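Local coordinates for protein yeast glycogen phosphorylase (Saccharomyces cerevisiae, PDB 1YGP) that is a glycogen phosphorylase, a pyridoxal-5'-phosphate-containing member of the carbohydrate phosphorylase family in the GT-B clan, at residues Ser725-Ile737 / Trp845-Phe859. Residues are numbered along the deposited sequence; the frame is centred on the assembly and turned at random.
Sequences SNMKFVMNGGLII and WLKKSVLSLANVGFF. With PLP (pyridoxal-5'-phosphate), chain E.
Leu735 lays its CD1 methyl over one face of the Trp845 indole, 3.5 Å from the centroid of the six-membered ring and 5° off the ring normal, a CH-pi contact. Its other methyl, CD2, drops onto the helix backbone beside CB of Lys848, whose amine runs off to a salt bridge with Glu837.

Farther along 845-859 the packing is apolar. Val856 points between Val730 and Met731: its CG2, anti to the backbone N, meets CG1 of Val730, while its CG1 faces CE of Met731 at 4.0 Å. Beyond it, Met727 crosses the Phe859 side chain at about a right angle, its SD oblique to the ring, 4.6 Å from the centroid, as a Met-aromatic contact.

One hydrogen bond joins the segments. Ser849 OG, swung anti to its own N (chi1 -176°), donates to Gly733 O over 2.7 Å, in the carbonyl plane and on a lone pair; Trp567 NE1 also bonds to this hydroxyl.

Gly733, at positive phi, is the C' residue of a Schellman motif ending helix 724-730, with Gly734 N bonded to Phe729 O. Helix 842-856 packs against that end, Leu853 on the 731-733 turn, and against the start of strand 735-739 in the parallel sheet of the GT-B fold. Ser725, at the helix start, bonds O2P of pyridoxal-5'-phosphate through N and OG, and Lys728 leaves the face turned from helix 842-856 to join the cofactor's C4A covalently.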
loop_
_atom_site.group_PDB
_atom_site.type_symbol
_atom_site.label_atom_id
_atom_site.label_comp_id
_atom_site.label_asym_id
_atom_site.label_seq_id
_atom_site.Cartn_x
_atom_site.Cartn_y
_atom_site.Cartn_z
ATOM N N SER A 725 22.446 -16.890 18.392
ATOM C CA SER A 725 23.489 -16.425 17.474
ATOM C C SER A 725 24.823 -17.101 17.740
ATOM O O SER A 725 25.627 -17.285 16.820
ATOM C CB SER A 725 23.690 -14.928 17.549
ATOM O OG SER A 725 23.873 -14.474 18.875
ATOM N N ASN A 726 24.996 -17.564 18.990
ATOM C CA ASN A 726 26.148 -18.337 19.455
ATOM C C ASN A 726 26.332 -19.510 18.517
ATOM O O ASN A 726 27.406 -19.712 17.968
ATOM C CB ASN A 726 25.936 -18.926 20.846
ATOM C CG ASN A 726 25.633 -17.958 21.978
ATOM O OD1 ASN A 726 25.135 -16.848 21.779
ATOM N ND2 ASN A 726 26.006 -18.218 23.217
ATOM N N MET A 727 25.232 -20.220 18.250
ATOM C CA MET A 727 25.225 -21.419 17.423
ATOM C C MET A 727 25.562 -21.061 15.985
ATOM O O MET A 727 26.322 -21.791 15.332
ATOM C CB MET A 727 23.856 -22.080 17.508
ATOM C CG MET A 727 23.498 -22.446 18.952
ATOM S SD MET A 727 21.792 -23.036 19.103
ATOM C CE MET A 727 21.260 -22.556 20.712
ATOM N N LYS A 728 25.076 -19.890 15.527
ATOM C CA LYS A 728 25.358 -19.359 14.191
ATOM C C LYS A 728 26.832 -19.070 14.024
ATOM O O LYS A 728 27.355 -19.256 12.929
ATOM C CB LYS A 728 24.601 -18.049 13.906
ATOM C CG LYS A 728 23.092 -18.193 13.852
ATOM C CD LYS A 728 22.458 -16.831 13.850
ATOM C CE LYS A 728 20.995 -16.983 14.192
ATOM N NZ LYS A 728 20.455 -15.634 14.147
ATOM N N PHE A 729 27.511 -18.618 15.083
ATOM C CA PHE A 729 28.940 -18.385 15.032
ATOM C C PHE A 729 29.661 -19.715 15.010
ATOM O O PHE A 729 30.571 -19.912 14.189
ATOM C CB PHE A 729 29.409 -17.611 16.227
ATOM C CG PHE A 729 29.095 -16.134 16.119
ATOM C CD1 PHE A 729 29.816 -15.330 15.231
ATOM C CD2 PHE A 729 28.084 -15.572 16.887
ATOM C CE1 PHE A 729 29.523 -13.978 15.110
ATOM C CE2 PHE A 729 27.793 -14.214 16.756
ATOM C CZ PHE A 729 28.508 -13.419 15.871
ATOM N N VAL A 730 29.242 -20.678 15.834
ATOM C CA VAL A 730 29.918 -21.961 15.864
ATOM C C VAL A 730 29.822 -22.640 14.506
ATOM O O VAL A 730 30.880 -22.984 13.960
ATOM C CB VAL A 730 29.305 -22.817 16.984
ATOM C CG1 VAL A 730 29.789 -24.253 16.923
ATOM C CG2 VAL A 730 29.755 -22.230 18.316
ATOM N N MET A 731 28.635 -22.725 13.875
ATOM C CA MET A 731 28.441 -23.334 12.539
ATOM C C MET A 731 29.318 -22.769 11.410
ATOM O O MET A 731 29.414 -23.294 10.300
ATOM C CB MET A 731 26.963 -23.179 12.154
ATOM C CG MET A 731 26.441 -23.904 10.905
ATOM S SD MET A 731 24.630 -24.007 10.940
ATOM C CE MET A 731 24.430 -25.192 12.245
ATOM N N ASN A 732 29.972 -21.652 11.704
ATOM C CA ASN A 732 30.784 -20.981 10.738
ATOM C C ASN A 732 32.244 -20.916 11.165
ATOM O O ASN A 732 33.015 -20.123 10.619
ATOM C CB ASN A 732 30.156 -19.590 10.523
ATOM C CG ASN A 732 28.953 -19.600 9.572
ATOM O OD1 ASN A 732 29.098 -19.580 8.350
ATOM N ND2 ASN A 732 27.718 -19.601 10.040
ATOM N N GLY A 733 32.662 -21.748 12.132
ATOM C CA GLY A 733 34.056 -21.820 12.575
ATOM C C GLY A 733 34.536 -20.645 13.423
ATOM O O GLY A 733 35.748 -20.415 13.562
ATOM N N GLY A 734 33.637 -19.888 14.035
ATOM C CA GLY A 734 34.045 -18.769 14.860
ATOM C C GLY A 734 34.288 -19.293 16.251
ATOM O O GLY A 734 33.671 -20.309 16.630
ATOM N N LEU A 735 35.181 -18.692 17.038
ATOM C CA LEU A 735 35.362 -19.178 18.396
ATOM C C LEU A 735 34.617 -18.281 19.383
ATOM O O LEU A 735 34.348 -17.123 19.075
ATOM C CB LEU A 735 36.861 -19.253 18.678
ATOM C CG LEU A 735 37.763 -20.176 17.804
ATOM C CD1 LEU A 735 39.029 -20.452 18.592
ATOM C CD2 LEU A 735 37.153 -21.548 17.527
ATOM N N ILE A 736 34.217 -18.764 20.555
ATOM C CA ILE A 736 33.393 -18.051 21.529
ATOM C C ILE A 736 34.310 -17.659 22.687
ATOM O O ILE A 736 35.136 -18.493 23.100
ATOM C CB ILE A 736 32.277 -18.964 22.155
ATOM C CG1 ILE A 736 31.429 -19.649 21.083
ATOM C CG2 ILE A 736 31.430 -18.148 23.111
ATOM C CD1 ILE A 736 30.640 -18.814 20.069
ATOM N N ILE A 737 34.205 -16.413 23.175
ATOM C CA ILE A 737 34.755 -16.064 24.476
ATOM C C ILE A 737 33.449 -15.831 25.237
ATOM O O ILE A 737 32.627 -14.994 24.837
ATOM C CB ILE A 737 35.666 -14.763 24.481
ATOM C CG1 ILE A 737 36.046 -14.480 25.943
ATOM C CG2 ILE A 737 35.001 -13.551 23.844
ATOM C CD1 ILE A 737 37.191 -13.463 26.128
ATOM N N TRP A 845 44.571 -22.712 16.302
ATOM C CA TRP A 845 43.335 -21.954 16.128
ATOM C C TRP A 845 42.399 -22.584 15.090
ATOM O O TRP A 845 41.198 -22.782 15.306
ATOM C CB TRP A 845 43.682 -20.541 15.696
ATOM C CG TRP A 845 42.493 -19.608 15.751
ATOM C CD1 TRP A 845 41.720 -19.409 14.644
ATOM C CD2 TRP A 845 42.069 -18.888 16.842
ATOM N NE1 TRP A 845 40.802 -18.564 15.024
ATOM C CE2 TRP A 845 40.961 -18.223 16.312
ATOM C CE3 TRP A 845 42.423 -18.688 18.171
ATOM C CZ2 TRP A 845 40.196 -17.351 17.088
ATOM C CZ3 TRP A 845 41.664 -17.820 18.958
ATOM C CH2 TRP A 845 40.560 -17.154 18.422
ATOM N N LEU A 846 42.961 -22.922 13.935
ATOM C CA LEU A 846 42.239 -23.536 12.838
ATOM C C LEU A 846 41.684 -24.916 13.180
ATOM O O LEU A 846 40.611 -25.307 12.714
ATOM C CB LEU A 846 43.201 -23.565 11.649
ATOM C CG LEU A 846 43.089 -22.472 10.532
ATOM C CD1 LEU A 846 42.425 -21.184 11.000
ATOM C CD2 LEU A 846 44.497 -22.171 10.056
ATOM N N LYS A 847 42.341 -25.653 14.064
ATOM C CA LYS A 847 41.846 -26.938 14.499
ATOM C C LYS A 847 40.632 -26.684 15.352
ATOM O O LYS A 847 39.657 -27.410 15.195
ATOM C CB LYS A 847 42.876 -27.683 15.336
ATOM N N LYS A 848 40.601 -25.656 16.195
ATOM C CA LYS A 848 39.418 -25.360 17.005
ATOM C C LYS A 848 38.202 -25.026 16.145
ATOM O O LYS A 848 37.089 -25.497 16.384
ATOM C CB LYS A 848 39.678 -24.190 17.921
ATOM C CG LYS A 848 40.730 -24.532 18.961
ATOM C CD LYS A 848 40.977 -23.360 19.890
ATOM C CE LYS A 848 41.798 -23.896 21.033
ATOM N NZ LYS A 848 41.854 -22.896 22.073
ATOM N N SER A 849 38.433 -24.260 15.082
ATOM C CA SER A 849 37.411 -23.900 14.120
ATOM C C SER A 849 36.849 -25.120 13.372
ATOM O O SER A 849 35.619 -25.284 13.315
ATOM C CB SER A 849 38.050 -22.885 13.181
ATOM O OG SER A 849 37.132 -22.379 12.229
ATOM N N VAL A 850 37.689 -26.028 12.829
ATOM C CA VAL A 850 37.228 -27.211 12.082
ATOM C C VAL A 850 36.454 -28.116 13.012
ATOM O O VAL A 850 35.371 -28.597 12.682
ATOM C CB VAL A 850 38.404 -28.016 11.476
ATOM C CG1 VAL A 850 37.882 -29.242 10.767
ATOM C CG2 VAL A 850 39.122 -27.193 10.400
ATOM N N LEU A 851 36.967 -28.337 14.213
ATOM C CA LEU A 851 36.252 -29.147 15.164
ATOM C C LEU A 851 34.933 -28.494 15.543
ATOM O O LEU A 851 33.954 -29.247 15.655
ATOM C CB LEU A 851 37.147 -29.368 16.370
ATOM C CG LEU A 851 38.309 -30.312 16.063
ATOM C CD1 LEU A 851 39.234 -30.309 17.249
ATOM C CD2 LEU A 851 37.802 -31.706 15.698
ATOM N N SER A 852 34.830 -27.166 15.697
ATOM C CA SER A 852 33.556 -26.506 15.959
ATOM C C SER A 852 32.506 -26.932 14.940
ATOM O O SER A 852 31.487 -27.533 15.298
ATOM C CB SER A 852 33.736 -24.997 15.907
ATOM O OG SER A 852 34.355 -24.528 17.085
ATOM N N LEU A 853 32.823 -26.720 13.659
ATOM C CA LEU A 853 32.001 -27.131 12.529
ATOM C C LEU A 853 31.549 -28.570 12.571
ATOM O O LEU A 853 30.377 -28.904 12.420
ATOM C CB LEU A 853 32.760 -26.974 11.252
ATOM C CG LEU A 853 32.349 -25.894 10.349
ATOM C CD1 LEU A 853 31.032 -26.289 9.656
ATOM C CD2 LEU A 853 32.363 -24.614 11.158
ATOM N N ALA A 854 32.542 -29.407 12.806
ATOM C CA ALA A 854 32.373 -30.830 12.843
ATOM C C ALA A 854 31.349 -31.261 13.869
ATOM O O ALA A 854 30.601 -32.208 13.634
ATOM C CB ALA A 854 33.727 -31.457 13.150
ATOM N N ASN A 855 31.257 -30.544 14.986
ATOM C CA ASN A 855 30.332 -30.914 16.044
ATOM C C ASN A 855 29.163 -29.953 16.279
ATOM O O ASN A 855 28.378 -30.107 17.232
ATOM C CB ASN A 855 31.129 -31.077 17.313
ATOM C CG ASN A 855 32.168 -32.179 17.198
ATOM O OD1 ASN A 855 31.905 -33.368 17.011
ATOM N ND2 ASN A 855 33.428 -31.782 17.247
ATOM N N VAL A 856 28.941 -28.965 15.399
ATOM C CA VAL A 856 27.828 -28.039 15.564
ATOM C C VAL A 856 26.468 -28.674 15.240
ATOM O O VAL A 856 25.427 -28.245 15.742
ATOM C CB VAL A 856 28.055 -26.806 14.673
ATOM C CG1 VAL A 856 27.769 -27.098 13.194
ATOM C CG2 VAL A 856 27.169 -25.699 15.226
ATOM N N GLY A 857 26.436 -29.731 14.436
ATOM C CA GLY A 857 25.216 -30.358 13.957
ATOM C C GLY A 857 24.056 -30.595 14.910
ATOM O O GLY A 857 22.920 -30.629 14.445
ATOM N N PHE A 858 24.225 -30.780 16.215
ATOM C CA PHE A 858 23.076 -30.976 17.091
ATOM C C PHE A 858 22.221 -29.715 17.126
ATOM O O PHE A 858 21.013 -29.778 17.357
ATOM C CB PHE A 858 23.566 -31.301 18.476
ATOM C CG PHE A 858 22.536 -31.278 19.597
ATOM C CD1 PHE A 858 21.754 -32.401 19.864
ATOM C CD2 PHE A 858 22.422 -30.140 20.407
ATOM C CE1 PHE A 858 20.869 -32.387 20.943
ATOM C CE2 PHE A 858 21.533 -30.135 21.483
ATOM C CZ PHE A 858 20.759 -31.260 21.752
ATOM N N PHE A 859 22.819 -28.551 16.888
ATOM C CA PHE A 859 22.052 -27.334 16.945
ATOM C C PHE A 859 21.323 -27.079 15.633
ATOM O O PHE A 859 20.957 -25.934 15.362
ATOM C CB PHE A 859 22.980 -26.171 17.293
ATOM C CG PHE A 859 23.741 -26.423 18.575
ATOM C CD1 PHE A 859 23.049 -26.566 19.783
ATOM C CD2 PHE A 859 25.131 -26.554 18.529
ATOM C CE1 PHE A 859 23.759 -26.852 20.954
ATOM C CE2 PHE A 859 25.828 -26.836 19.707
ATOM C CZ PHE A 859 25.145 -26.988 20.916
HETATM N N1 PLP E . 18.844 -10.967 15.564
HETATM C C2 PLP E . 19.371 -11.392 14.380
HETATM C C2A PLP E . 19.436 -10.416 13.233
HETATM C C3 PLP E . 19.808 -12.701 14.238
HETATM O O3 PLP E . 20.271 -13.147 13.026
HETATM C C4 PLP E . 19.731 -13.579 15.308
HETATM C C4A PLP E . 20.458 -14.772 15.309
HETATM C C5 PLP E . 19.180 -13.130 16.499
HETATM C C6 PLP E . 18.746 -11.830 16.615
HETATM C C5A PLP E . 19.154 -14.038 17.755
HETATM O O4P PLP E . 20.389 -13.880 18.471
HETATM P P PLP E . 20.478 -13.699 20.039
HETATM O O1P PLP E . 19.287 -14.368 20.609
HETATM O O2P PLP E . 21.758 -14.608 20.394
HETATM O O3P PLP E . 20.854 -12.291 20.328
#